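Local coordinates for uncharacterized protein TP-0789 domain-containing protein (Nitrosomonas europaea ATCC 19718, PDB 3BUU) that is of unknown function but belongs to the LolA superfamily and may, like its relatives, bind lipids or the acyl chains of lipoproteins in the cell envelope, at residues D17-P22 with L183-P188; V30-A35 with Y44-L49; V147-N152 with Y159-Y164; T189-E194 with L205-M210. All blocks are in the same frame, centred on the assembly; numbering follows the deposited sequence. Where two conformers were deposited one is given.

Contact 1 (D17-P22 with L183-P188)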
# COMPACT_ATOMS: atom_id res chain seq x y z
N ASP A 17 -3.91 -11.18 -1.65
CA ASP A 17 -3.09 -10.62 -0.57
C ASP A 17 -1.83 -11.42 -0.32
O ASP A 17 -0.76 -10.84 -0.09
CB ASP A 17 -3.84 -10.59 0.75
CG ASP A 17 -4.80 -9.42 0.96
OD1 ASP A 17 -4.73 -8.39 0.28
OD2 ASP A 17 -5.63 -9.58 1.92
N GLU A 18 -1.95 -12.76 -0.30
CA GLU A 18 -0.80 -13.59 -0.00
C GLU A 18 0.22 -13.64 -1.13
O GLU A 18 1.38 -13.94 -0.87
CB GLU A 18 -1.24 -14.96 0.45
CG GLU A 18 -1.61 -15.86 -0.60
CD GLU A 18 -2.14 -17.19 -0.07
OE1 GLU A 18 -2.25 -17.36 1.17
OE2 GLU A 18 -2.45 -18.07 -0.88
N ILE A 19 -0.19 -13.30 -2.36
CA ILE A 19 0.75 -13.11 -3.44
C ILE A 19 1.48 -11.77 -3.30
O ILE A 19 2.68 -11.70 -3.54
CB ILE A 19 0.04 -13.30 -4.78
CG1 ILE A 19 -0.25 -14.78 -4.97
CG2 ILE A 19 0.84 -12.68 -5.92
CD1 ILE A 19 -1.27 -15.05 -6.06
N ARG A 20 0.75 -10.72 -2.97
CA ARG A 20 1.36 -9.42 -2.83
C ARG A 20 2.45 -9.44 -1.74
O ARG A 20 3.57 -8.97 -1.98
CB ARG A 20 0.27 -8.42 -2.50
CG ARG A 20 0.73 -6.99 -2.14
CD ARG A 20 1.21 -6.14 -3.31
NE ARG A 20 1.25 -4.75 -2.83
CZ ARG A 20 2.33 -3.95 -2.69
NH1 ARG A 20 3.58 -4.38 -3.00
NH2 ARG A 20 2.13 -2.72 -2.20
N PHE A 21 2.11 -9.94 -0.56
CA PHE A 21 3.06 -9.89 0.56
C PHE A 21 2.97 -11.15 1.39
O PHE A 21 1.91 -11.76 1.52
CB PHE A 21 2.77 -8.74 1.53
CG PHE A 21 3.12 -7.37 1.06
CD1 PHE A 21 4.37 -7.09 0.51
CD2 PHE A 21 2.25 -6.32 1.26
CE1 PHE A 21 4.73 -5.77 0.16
CE2 PHE A 21 2.62 -5.01 0.91
CZ PHE A 21 3.86 -4.76 0.37
N PRO A 22 4.09 -11.52 2.03
CA PRO A 22 4.03 -12.57 3.02
C PRO A 22 3.00 -12.24 4.09
O PRO A 22 2.87 -11.06 4.48
CB PRO A 22 5.41 -12.55 3.64
CG PRO A 22 6.26 -11.84 2.73
CD PRO A 22 5.44 -10.93 1.92
N LEU A 183 10.12 -15.39 -1.32
CA LEU A 183 9.45 -15.87 -0.13
C LEU A 183 8.20 -16.65 -0.42
O LEU A 183 7.16 -16.47 0.22
CB LEU A 183 9.18 -14.70 0.84
CG LEU A 183 10.46 -14.00 1.33
CD1 LEU A 183 10.07 -12.70 2.07
CD2 LEU A 183 11.29 -14.88 2.24
N GLY A 184 8.31 -17.60 -1.35
CA GLY A 184 7.23 -18.55 -1.57
C GLY A 184 6.22 -18.21 -2.65
O GLY A 184 5.32 -19.04 -2.93
N GLU A 185 6.30 -17.01 -3.24
CA GLU A 185 5.34 -16.64 -4.28
C GLU A 185 6.04 -15.85 -5.36
O GLU A 185 7.09 -15.24 -5.15
CB GLU A 185 4.22 -15.73 -3.71
CG GLU A 185 3.41 -16.32 -2.59
CD GLU A 185 2.46 -17.42 -2.96
OE1 GLU A 185 2.14 -17.64 -4.15
OE2 GLU A 185 1.97 -18.06 -1.99
N MSE A 186 5.42 -15.78 -6.54
CA MSE A 186 5.75 -14.75 -7.53
C MSE A 186 5.03 -13.48 -7.09
O MSE A 186 3.81 -13.40 -7.16
CB MSE A 186 5.25 -15.19 -8.89
CG MSE A 186 6.04 -16.37 -9.46
SE MSE A 186 7.86 -15.99 -9.83
CE MSE A 186 7.61 -14.71 -11.23
N ARG A 187 5.81 -12.51 -6.62
CA ARG A 187 5.26 -11.30 -6.02
C ARG A 187 5.54 -10.11 -6.94
O ARG A 187 6.61 -9.99 -7.53
CB ARG A 187 5.92 -11.00 -4.69
CG ARG A 187 5.84 -12.19 -3.73
CD ARG A 187 6.22 -11.77 -2.33
NE ARG A 187 6.20 -12.90 -1.40
CZ ARG A 187 5.08 -13.40 -0.87
NH1 ARG A 187 3.92 -12.76 -1.09
NH2 ARG A 187 5.14 -14.47 -0.08
N PRO A 188 4.59 -9.16 -7.02
CA PRO A 188 4.84 -7.96 -7.80
C PRO A 188 5.88 -7.09 -7.09
O PRO A 188 5.79 -6.90 -5.89
CB PRO A 188 3.48 -7.28 -7.83
CG PRO A 188 2.79 -7.72 -6.55
CD PRO A 188 3.26 -9.16 -6.34
O HOH W 1 2.74 -15.58 0.87
O HOH W 2 0.01 -19.54 -1.15
O HOH W 3 4.78 -6.91 -3.33
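The C-terminal end of helix 9-20 is pinned to the start of strand 185-195 by R187, which reaches the last turn of the helix and meets carbonyls of E18 and I19. The helix lies against one face of the antiparallel strands, an arrangement consistent with the unclosed beta-barrel and helical lid of the LolA family. R187 NH1 donates to E18 O at 2.8 Å, the N-H pointing well at the oxygen (152°) but arriving from above the carbonyl plane. A second, weak bond runs from NH1 to I19 O at 2.9 Å. These carbonyls belong to the helix's C-terminal end, where a positive group would be electrostatically favoured. The R187 chain is extended from CG to NE, with its CG only 3.2 Å from I19 O. Its guanidinium is held from several sides: NH2 donates to L183 O at 2.9 Å, near the guanidinium plane, and also to a water that bridges back to E18 O. P22 N sits over one face toward the rim, while E185 CB covers the centre of the opposite face.

Around this polar core, I19 CG2 rests 3.3 Å from M186 O, and R20 CD meets P188 CG as the two side chains cross at about a right angle. The tip of R20 goes its own way, NH2 bonding to Y207 OH, while its NH1 shares a water with R20 O and P188 O. Two like charges also come close, E18 OE2 and E185 OE2 at 4.6 Å. A water bridges the two carboxylates, donating to E185 OE2 at 2.6 Å and weakly to E18 OE2.

Contact 2 (V30-A35 with Y44-L49)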
# COMPACT_ATOMS: atom_id res chain seq x y z
N VAL A 30 11.13 0.54 -0.17
CA VAL A 30 10.25 1.06 -1.22
C VAL A 30 10.80 2.34 -1.78
O VAL A 30 11.05 3.29 -1.01
CB VAL A 30 8.81 1.31 -0.68
CG1 VAL A 30 7.87 1.57 -1.86
CG2 VAL A 30 8.33 0.12 0.16
N ALA A 31 10.99 2.39 -3.09
CA ALA A 31 11.42 3.61 -3.78
C ALA A 31 10.21 4.10 -4.56
O ALA A 31 9.54 3.30 -5.20
CB ALA A 31 12.54 3.31 -4.74
N ILE A 32 9.90 5.38 -4.46
CA ILE A 32 8.72 5.93 -5.12
C ILE A 32 9.20 7.09 -5.99
O ILE A 32 9.75 8.07 -5.49
CB ILE A 32 7.66 6.43 -4.15
CG1 ILE A 32 7.33 5.32 -3.16
CG2 ILE A 32 6.45 6.93 -4.91
CD1 ILE A 32 6.20 5.69 -2.14
N ARG A 33 8.98 6.96 -7.29
CA ARG A 33 9.35 7.99 -8.28
C ARG A 33 8.05 8.51 -8.87
O ARG A 33 7.34 7.77 -9.56
CB ARG A 33 10.22 7.36 -9.37
CG ARG A 33 11.58 6.84 -8.88
CD ARG A 33 12.49 6.24 -9.98
NE ARG A 33 13.86 6.01 -9.52
CZ ARG A 33 14.24 4.98 -8.76
NH1 ARG A 33 13.35 4.06 -8.37
NH2 ARG A 33 15.51 4.88 -8.40
N THR A 34 7.77 9.79 -8.67
CA THR A 34 6.56 10.40 -9.19
C THR A 34 6.92 11.44 -10.22
O THR A 34 7.83 12.25 -9.97
CB THR A 34 5.76 11.07 -8.09
OG1 THR A 34 5.38 10.10 -7.11
CG2 THR A 34 4.52 11.75 -8.59
N ALA A 35 6.24 11.42 -11.35
CA ALA A 35 6.44 12.45 -12.35
C ALA A 35 5.16 12.74 -13.04
O ALA A 35 4.28 11.86 -13.16
CB ALA A 35 7.47 11.99 -13.36
N TYR A 44 11.62 9.48 -3.58
CA TYR A 44 11.42 9.20 -2.18
C TYR A 44 11.79 7.75 -1.93
O TYR A 44 11.55 6.87 -2.78
CB TYR A 44 9.94 9.42 -1.80
CG TYR A 44 9.55 10.88 -1.57
CD1 TYR A 44 9.22 11.30 -0.31
CD2 TYR A 44 9.61 11.84 -2.59
CE1 TYR A 44 8.88 12.62 -0.04
CE2 TYR A 44 9.28 13.17 -2.35
CZ TYR A 44 8.93 13.55 -1.06
OH TYR A 44 8.63 14.87 -0.79
N ARG A 45 12.39 7.48 -0.78
CA ARG A 45 12.67 6.10 -0.40
C ARG A 45 12.30 5.89 1.04
O ARG A 45 12.45 6.82 1.87
CB ARG A 45 14.16 5.78 -0.59
CG ARG A 45 14.68 5.80 -2.01
CD ARG A 45 16.07 5.15 -2.02
NE ARG A 45 16.80 5.40 -3.25
CZ ARG A 45 16.83 4.55 -4.27
NH1 ARG A 45 16.14 3.42 -4.21
NH2 ARG A 45 17.52 4.83 -5.36
N TYR A 46 11.83 4.67 1.33
CA TYR A 46 11.34 4.32 2.65
C TYR A 46 11.82 2.94 3.03
O TYR A 46 11.99 2.07 2.18
CB TYR A 46 9.80 4.24 2.66
CG TYR A 46 9.14 5.54 2.26
CD1 TYR A 46 8.77 6.48 3.19
CD2 TYR A 46 8.89 5.83 0.90
CE1 TYR A 46 8.18 7.67 2.81
CE2 TYR A 46 8.28 7.02 0.53
CZ TYR A 46 7.94 7.92 1.47
OH TYR A 46 7.35 9.10 1.10
N GLN A 47 11.99 2.72 4.33
CA GLN A 47 12.11 1.38 4.86
C GLN A 47 10.83 1.10 5.62
O GLN A 47 10.41 1.92 6.45
CB GLN A 47 13.29 1.27 5.83
CG GLN A 47 13.37 -0.18 6.39
CD GLN A 47 14.24 -0.36 7.61
OE1 GLN A 47 13.80 -0.12 8.74
NE2 GLN A 47 15.46 -0.83 7.40
N VAL A 48 10.23 -0.06 5.37
CA VAL A 48 8.96 -0.44 5.98
C VAL A 48 9.16 -1.68 6.84
O VAL A 48 9.73 -2.68 6.37
CB VAL A 48 7.92 -0.73 4.90
CG1 VAL A 48 6.60 -1.11 5.55
CG2 VAL A 48 7.74 0.52 4.04
N LEU A 49 8.68 -1.61 8.09
CA LEU A 49 8.61 -2.77 9.00
C LEU A 49 7.11 -3.06 9.07
O LEU A 49 6.35 -2.29 9.64
CB LEU A 49 9.16 -2.39 10.36
CG LEU A 49 10.62 -1.94 10.36
CD1 LEU A 49 11.06 -1.57 11.78
CD2 LEU A 49 11.52 -3.01 9.77
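I32 meets Y44 and Y46 in turn along its length. Its CB lies beside Y44 CB at 4.4 Å. CG1, set anti to the carbonyl carbon (chi1 -53°), swings toward Y46 and just brushes CE2 of that ring. CD1 then closes on the same Y46 CE2 at 3.6 Å, the two side chains crossing obliquely, and T98 of strand 96-98 touches both of them. The backbone beneath is a beta hairpin of strands 26-36 and 39-51; its segments 30-35 and 44-49 run antiparallel at 159°. V30 with Y46 and I32 with Y44 are hydrogen-bonded pairs, each joined by two N-H...O bonds; I32 N reaches Y44 O at 2.8 Å and Y44 N reaches I32 O at 3.0 Å. On the same face as I32, V30 CG2 packs against V48 CG2 at 3.9 Å. Between these pairs A31 and R45 form a non-hydrogen-bonded pair with CA atoms 4.4 Å apart, their side chains on the other face. There R45, extended from CG to NE, brings NH1 back to 3.6 Å from A31 CB, and its NE makes a salt bridge with E62 of strand 55-62.

Contact 3 (V147-N152 with Y159-Y164)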
# COMPACT_ATOMS: atom_id res chain seq x y z
N VAL A 147 -12.74 0.10 -3.43
CA VAL A 147 -11.68 -0.28 -4.37
C VAL A 147 -12.29 -1.35 -5.29
O VAL A 147 -12.97 -2.25 -4.79
CB VAL A 147 -10.45 -0.85 -3.63
CG1 VAL A 147 -9.33 -1.22 -4.61
CG2 VAL A 147 -9.92 0.18 -2.64
N LEU A 148 -12.01 -1.31 -6.59
CA LEU A 148 -12.28 -2.45 -7.47
C LEU A 148 -10.94 -3.07 -7.78
O LEU A 148 -10.03 -2.39 -8.23
CB LEU A 148 -12.98 -2.00 -8.77
CG LEU A 148 -14.34 -1.33 -8.61
CD1 LEU A 148 -14.93 -1.11 -10.00
CD2 LEU A 148 -15.26 -2.09 -7.70
N LEU A 149 -10.82 -4.37 -7.51
CA LEU A 149 -9.57 -5.10 -7.67
C LEU A 149 -9.76 -6.22 -8.69
O LEU A 149 -10.64 -7.07 -8.52
CB LEU A 149 -9.13 -5.68 -6.31
CG LEU A 149 -7.82 -6.49 -6.35
CD1 LEU A 149 -6.62 -5.62 -6.65
CD2 LEU A 149 -7.65 -7.25 -5.06
N TRP A 150 -8.93 -6.22 -9.73
CA TRP A 150 -8.90 -7.28 -10.72
C TRP A 150 -7.90 -8.34 -10.26
O TRP A 150 -6.72 -8.02 -10.02
CB TRP A 150 -8.45 -6.74 -12.07
CG TRP A 150 -9.49 -6.05 -12.90
CD1 TRP A 150 -9.96 -6.50 -14.09
CD2 TRP A 150 -10.16 -4.80 -12.65
NE1 TRP A 150 -10.90 -5.63 -14.59
CE2 TRP A 150 -11.06 -4.60 -13.71
CE3 TRP A 150 -10.09 -3.85 -11.63
CZ2 TRP A 150 -11.88 -3.49 -13.81
CZ3 TRP A 150 -10.93 -2.71 -11.70
CH2 TRP A 150 -11.81 -2.56 -12.81
N VAL A 151 -8.35 -9.59 -10.18
CA VAL A 151 -7.55 -10.71 -9.74
C VAL A 151 -7.60 -11.75 -10.86
O VAL A 151 -8.68 -12.18 -11.28
CB VAL A 151 -8.07 -11.27 -8.41
CG1 VAL A 151 -7.23 -12.49 -8.01
CG2 VAL A 151 -8.02 -10.24 -7.31
N ASN A 152 -6.43 -12.15 -11.34
CA ASN A 152 -6.38 -13.16 -12.41
C ASN A 152 -7.00 -14.46 -11.95
O ASN A 152 -6.65 -14.99 -10.89
CB ASN A 152 -4.91 -13.37 -12.76
CG ASN A 152 -4.72 -14.03 -14.09
OD1 ASN A 152 -5.35 -15.01 -14.38
ND2 ASN A 152 -3.81 -13.53 -14.87
N TYR A 159 -3.92 -7.82 -10.55
CA TYR A 159 -3.64 -7.29 -11.87
C TYR A 159 -3.69 -5.78 -11.88
O TYR A 159 -2.73 -5.13 -12.29
CB TYR A 159 -4.64 -7.90 -12.87
CG TYR A 159 -4.59 -7.31 -14.25
CD1 TYR A 159 -3.44 -7.34 -15.02
CD2 TYR A 159 -5.73 -6.73 -14.79
CE1 TYR A 159 -3.43 -6.79 -16.29
CE2 TYR A 159 -5.72 -6.18 -16.05
CZ TYR A 159 -4.58 -6.23 -16.79
OH TYR A 159 -4.54 -5.67 -18.05
N LYS A 160 -4.80 -5.19 -11.44
CA LYS A 160 -4.95 -3.75 -11.42
C LYS A 160 -6.05 -3.42 -10.44
O LYS A 160 -6.83 -4.30 -10.01
CB LYS A 160 -5.27 -3.21 -12.83
CG LYS A 160 -6.67 -3.49 -13.33
CD LYS A 160 -6.90 -2.96 -14.74
CE LYS A 160 -8.38 -3.15 -15.15
NZ LYS A 160 -8.63 -2.54 -16.47
N ALA A 161 -6.11 -2.16 -10.07
CA ALA A 161 -7.12 -1.67 -9.16
C ALA A 161 -7.60 -0.30 -9.57
O ALA A 161 -6.89 0.48 -10.22
CB ALA A 161 -6.62 -1.70 -7.73
N GLU A 162 -8.82 -0.01 -9.12
CA GLU A 162 -9.41 1.34 -9.24
C GLU A 162 -9.81 1.79 -7.85
O GLU A 162 -10.47 1.03 -7.12
CB GLU A 162 -10.62 1.31 -10.18
CG GLU A 162 -10.31 1.05 -11.65
CD GLU A 162 -11.53 1.00 -12.51
OE1 GLU A 162 -12.64 0.95 -11.98
OE2 GLU A 162 -11.36 0.94 -13.74
N PHE A 163 -9.44 3.03 -7.49
CA PHE A 163 -9.66 3.53 -6.13
C PHE A 163 -10.67 4.66 -6.22
O PHE A 163 -10.50 5.56 -7.05
CB PHE A 163 -8.33 4.05 -5.55
CG PHE A 163 -7.30 3.00 -5.46
CD1 PHE A 163 -7.17 2.28 -4.26
CD2 PHE A 163 -6.49 2.67 -6.55
CE1 PHE A 163 -6.24 1.25 -4.16
CE2 PHE A 163 -5.55 1.65 -6.46
CZ PHE A 163 -5.42 0.95 -5.26
N TYR A 164 -11.69 4.61 -5.36
CA TYR A 164 -12.81 5.55 -5.42
C TYR A 164 -12.89 6.38 -4.16
O TYR A 164 -12.45 5.95 -3.06
CB TYR A 164 -14.10 4.75 -5.59
CG TYR A 164 -14.18 4.17 -6.98
CD1 TYR A 164 -14.86 4.84 -8.01
CD2 TYR A 164 -13.57 2.95 -7.28
CE1 TYR A 164 -14.92 4.33 -9.30
CE2 TYR A 164 -13.59 2.44 -8.59
CZ TYR A 164 -14.28 3.13 -9.59
OH TYR A 164 -14.36 2.73 -10.90
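Strands 147-152 and 159-164 run antiparallel, 174° between their directions, with L148 and E162 as a hydrogen-bonded pair and V147 with F163 and L149 with A161 as non-hydrogen-bonded pairs. L148 N binds E162 O at 2.9 Å and E162 N returns to L148 O; nearer the turn, W150 N reaches K160 O and Y159 N reaches W150 O.

The indole of W150 is the centre of the side-chain packing. K160 lies over one of its faces: CG stands between the backbone N and the carbonyl carbon (chi1 73°), and the chain then runs extended across the ring. CE makes a CH-pi contact 3.4 Å from the centroid of the five-membered ring, almost on the ring normal, and NZ follows as a cation-pi partner at 4.5 Å from that centroid. At the six-membered end, W150 CH2 meets E162 CD at 3.6 Å, the ring and carboxylate planes 61° apart. Nearer the backbone, W150 CB meets the edge of the Y159 ring at CD2, in the ring plane. The E162 carboxylate receives the hydroxyl of Y164, whose OH is 2.7 Å from E162 OE1, above the carboxylate plane. The same Y164 ring packs on L148, with CE2 at 3.8 Å from L148 CG. On the opposite sheet face V147 CG2 lies 3.8 Å from F163 CD1, the two side chains side by side.

This hairpin is flanked by strand 128-137 beyond 147-152 and by strand 170-182 beyond 159-164. W150 NE1 bonds to E123 of strand 115-125, and on the other face L149 and V151 pack on helix 9-20.

Contact 4 (T189-E194 with L205-M210)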
# COMPACT_ATOMS: atom_id res chain seq x y z
N THR A 189 6.87 -6.62 -7.82
CA THR A 189 7.84 -5.74 -7.23
C THR A 189 7.73 -4.31 -7.70
O THR A 189 8.45 -3.44 -7.21
CB THR A 189 9.27 -6.23 -7.44
OG1 THR A 189 9.61 -6.12 -8.82
CG2 THR A 189 9.44 -7.67 -6.97
N ARG A 190 6.78 -4.04 -8.61
CA ARG A 190 6.49 -2.70 -9.04
C ARG A 190 4.99 -2.47 -8.98
O ARG A 190 4.20 -3.32 -9.44
CB ARG A 190 7.00 -2.48 -10.45
CG ARG A 190 6.60 -1.13 -11.00
CD ARG A 190 7.31 -0.86 -12.31
NE ARG A 190 8.66 -0.42 -12.00
CZ ARG A 190 9.43 0.28 -12.84
NH1 ARG A 190 9.02 0.51 -14.08
NH2 ARG A 190 10.60 0.72 -12.42
N ILE A 191 4.59 -1.33 -8.44
CA ILE A 191 3.21 -0.92 -8.59
C ILE A 191 3.24 0.46 -9.18
O ILE A 191 4.04 1.31 -8.79
CB ILE A 191 2.41 -0.92 -7.26
CG1 ILE A 191 2.27 -2.32 -6.67
CG2 ILE A 191 1.02 -0.33 -7.50
CD1 ILE A 191 1.77 -2.32 -5.22
N ILE A 192 2.37 0.68 -10.16
CA ILE A 192 2.24 1.99 -10.81
C ILE A 192 0.91 2.57 -10.46
O ILE A 192 -0.10 1.95 -10.72
CB ILE A 192 2.41 1.87 -12.33
CG1 ILE A 192 3.73 1.14 -12.68
CG2 ILE A 192 2.35 3.24 -12.99
CD1 ILE A 192 3.49 -0.29 -13.03
N MSE A 193 0.92 3.76 -9.86
CA MSE A 193 -0.31 4.45 -9.44
C MSE A 193 -0.47 5.70 -10.26
O MSE A 193 0.40 6.57 -10.26
CB MSE A 193 -0.31 4.80 -7.94
CG MSE A 193 -0.38 3.54 -7.06
SE MSE A 193 -0.75 3.92 -5.21
CE MSE A 193 -0.90 2.12 -4.74
N GLU A 194 -1.61 5.79 -10.94
CA GLU A 194 -1.87 6.85 -11.91
C GLU A 194 -3.05 7.69 -11.41
O GLU A 194 -4.09 7.15 -11.00
CB GLU A 194 -2.20 6.17 -13.25
CG GLU A 194 -2.51 7.12 -14.42
CD GLU A 194 -2.90 6.35 -15.70
OE1 GLU A 194 -2.53 5.16 -15.78
OE2 GLU A 194 -3.58 6.90 -16.61
N LEU A 205 6.27 2.68 -7.77
CA LEU A 205 6.76 2.12 -6.50
C LEU A 205 7.51 0.86 -6.77
O LEU A 205 6.94 -0.09 -7.31
CB LEU A 205 5.59 1.78 -5.55
CG LEU A 205 4.73 2.94 -5.07
CD1 LEU A 205 3.75 3.41 -6.13
CD2 LEU A 205 3.99 2.52 -3.84
N ASP A 206 8.80 0.82 -6.40
CA ASP A 206 9.60 -0.38 -6.56
C ASP A 206 10.00 -0.91 -5.19
O ASP A 206 10.56 -0.18 -4.34
CB ASP A 206 10.85 -0.06 -7.37
CG ASP A 206 10.54 0.12 -8.84
OD1 ASP A 206 9.85 -0.76 -9.43
OD2 ASP A 206 10.96 1.12 -9.44
N TYR A 207 9.74 -2.20 -5.00
CA TYR A 207 9.96 -2.91 -3.74
C TYR A 207 11.21 -3.72 -3.84
O TYR A 207 11.34 -4.46 -4.82
CB TYR A 207 8.78 -3.83 -3.40
CG TYR A 207 7.57 -3.06 -3.10
CD1 TYR A 207 7.20 -2.85 -1.80
CD2 TYR A 207 6.78 -2.50 -4.14
CE1 TYR A 207 6.02 -2.08 -1.50
CE2 TYR A 207 5.65 -1.75 -3.87
CZ TYR A 207 5.30 -1.52 -2.57
OH TYR A 207 4.16 -0.77 -2.34
N SER A 208 12.09 -3.65 -2.85
CA SER A 208 13.36 -4.39 -2.89
C SER A 208 13.72 -4.87 -1.51
O SER A 208 13.27 -4.34 -0.49
CB SER A 208 14.44 -3.51 -3.50
OG SER A 208 14.70 -2.40 -2.72
N ASP A 209 14.60 -5.86 -1.51
CA ASP A 209 15.15 -6.47 -0.30
C ASP A 209 14.08 -6.86 0.71
O ASP A 209 14.22 -6.59 1.91
CB ASP A 209 16.18 -5.55 0.33
CG ASP A 209 17.10 -6.31 1.28
OD1 ASP A 209 17.24 -7.56 1.15
OD2 ASP A 209 17.64 -5.71 2.21
N MSE A 210 13.04 -7.50 0.23
CA MSE A 210 12.03 -8.02 1.11
C MSE A 210 12.59 -9.17 1.94
O MSE A 210 13.17 -10.09 1.38
CB MSE A 210 10.84 -8.47 0.27
CG MSE A 210 9.62 -8.76 1.09
SE MSE A 210 8.07 -9.27 0.02
CE MSE A 210 7.76 -7.61 -0.85
O HOH W 4 10.47 -3.54 -9.93
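R190 and D206 form the salt bridge across this hairpin, side-on, with two nitrogens gripping two oxygens. R190 NE donates to D206 OD1 at 2.9 Å, nearly straight (169°) and in the guanidinium plane, while R190 NH2 meets D206 OD2 at 3.0 Å, tilted from that plane. Each oxygen uses its syn lone pair, and the two flat groups are turned 31° apart. The R190 side chain leaves with CG anti to the backbone N (chi1 174°) and bends at chi3, so that NE comes alongside the carboxylate. A water adds to the grip, donating to both D206 OD1 and T189 OG1. A weak, long ion pair links D206 to R33.

Backbone hydrogen bonds join the antiparallel strands. I191 and L205 form a hydrogen-bonded pair, L205 N reaching I191 O at 2.8 Å, and Y207 N donates to T189 O at the same distance of 2.8 Å. R190 with D206 is the non-hydrogen-bonded pair between them, its CA atoms 4.6 Å apart.

Apolar contacts lie on the face of I191 and L205, where I191 CD1 packs on Y207 CE2 at 4.1 Å and M193 CG on L205 CD1 at 4.2 Å; the edge of the Y207 ring also lies near T189 O.

Strand 185-195 is bounded on its far side by strand 170-182, where T189 and R190 both face E177 in a classic beta bulge and T189 OG1 bonds to N178 O. Strand 202-212 pairs on its far side with strand 26-36, with L205 on I32 and Y207 on V30, while the hydroxyl of Y207 takes a bond from R20 of helix 9-20.

Three of the contacts are beta hairpins set along one run of antiparallel strands, and contact 1 fastens helix 9-20 to it. Contact 2 and contact 4 are neighbours, their centres about 8 Å apart, because strands 26-36 and 202-212 pair directly: A31 O accepts a probable hydrogen bond from D206 N. Contact 4 also touches contact 1, with which it shares strand 185-195. Contact 3 lies about 22 Å from contact 2, centre to centre, on the other side of the chain's centre. Along the chain contacts 2 and 3 both fall between the two segments of contact 1, and contact 4 follows. Because strand 26-36 lies next to strand 202-212, N-terminal and C-terminal strands meet in the middle of the run.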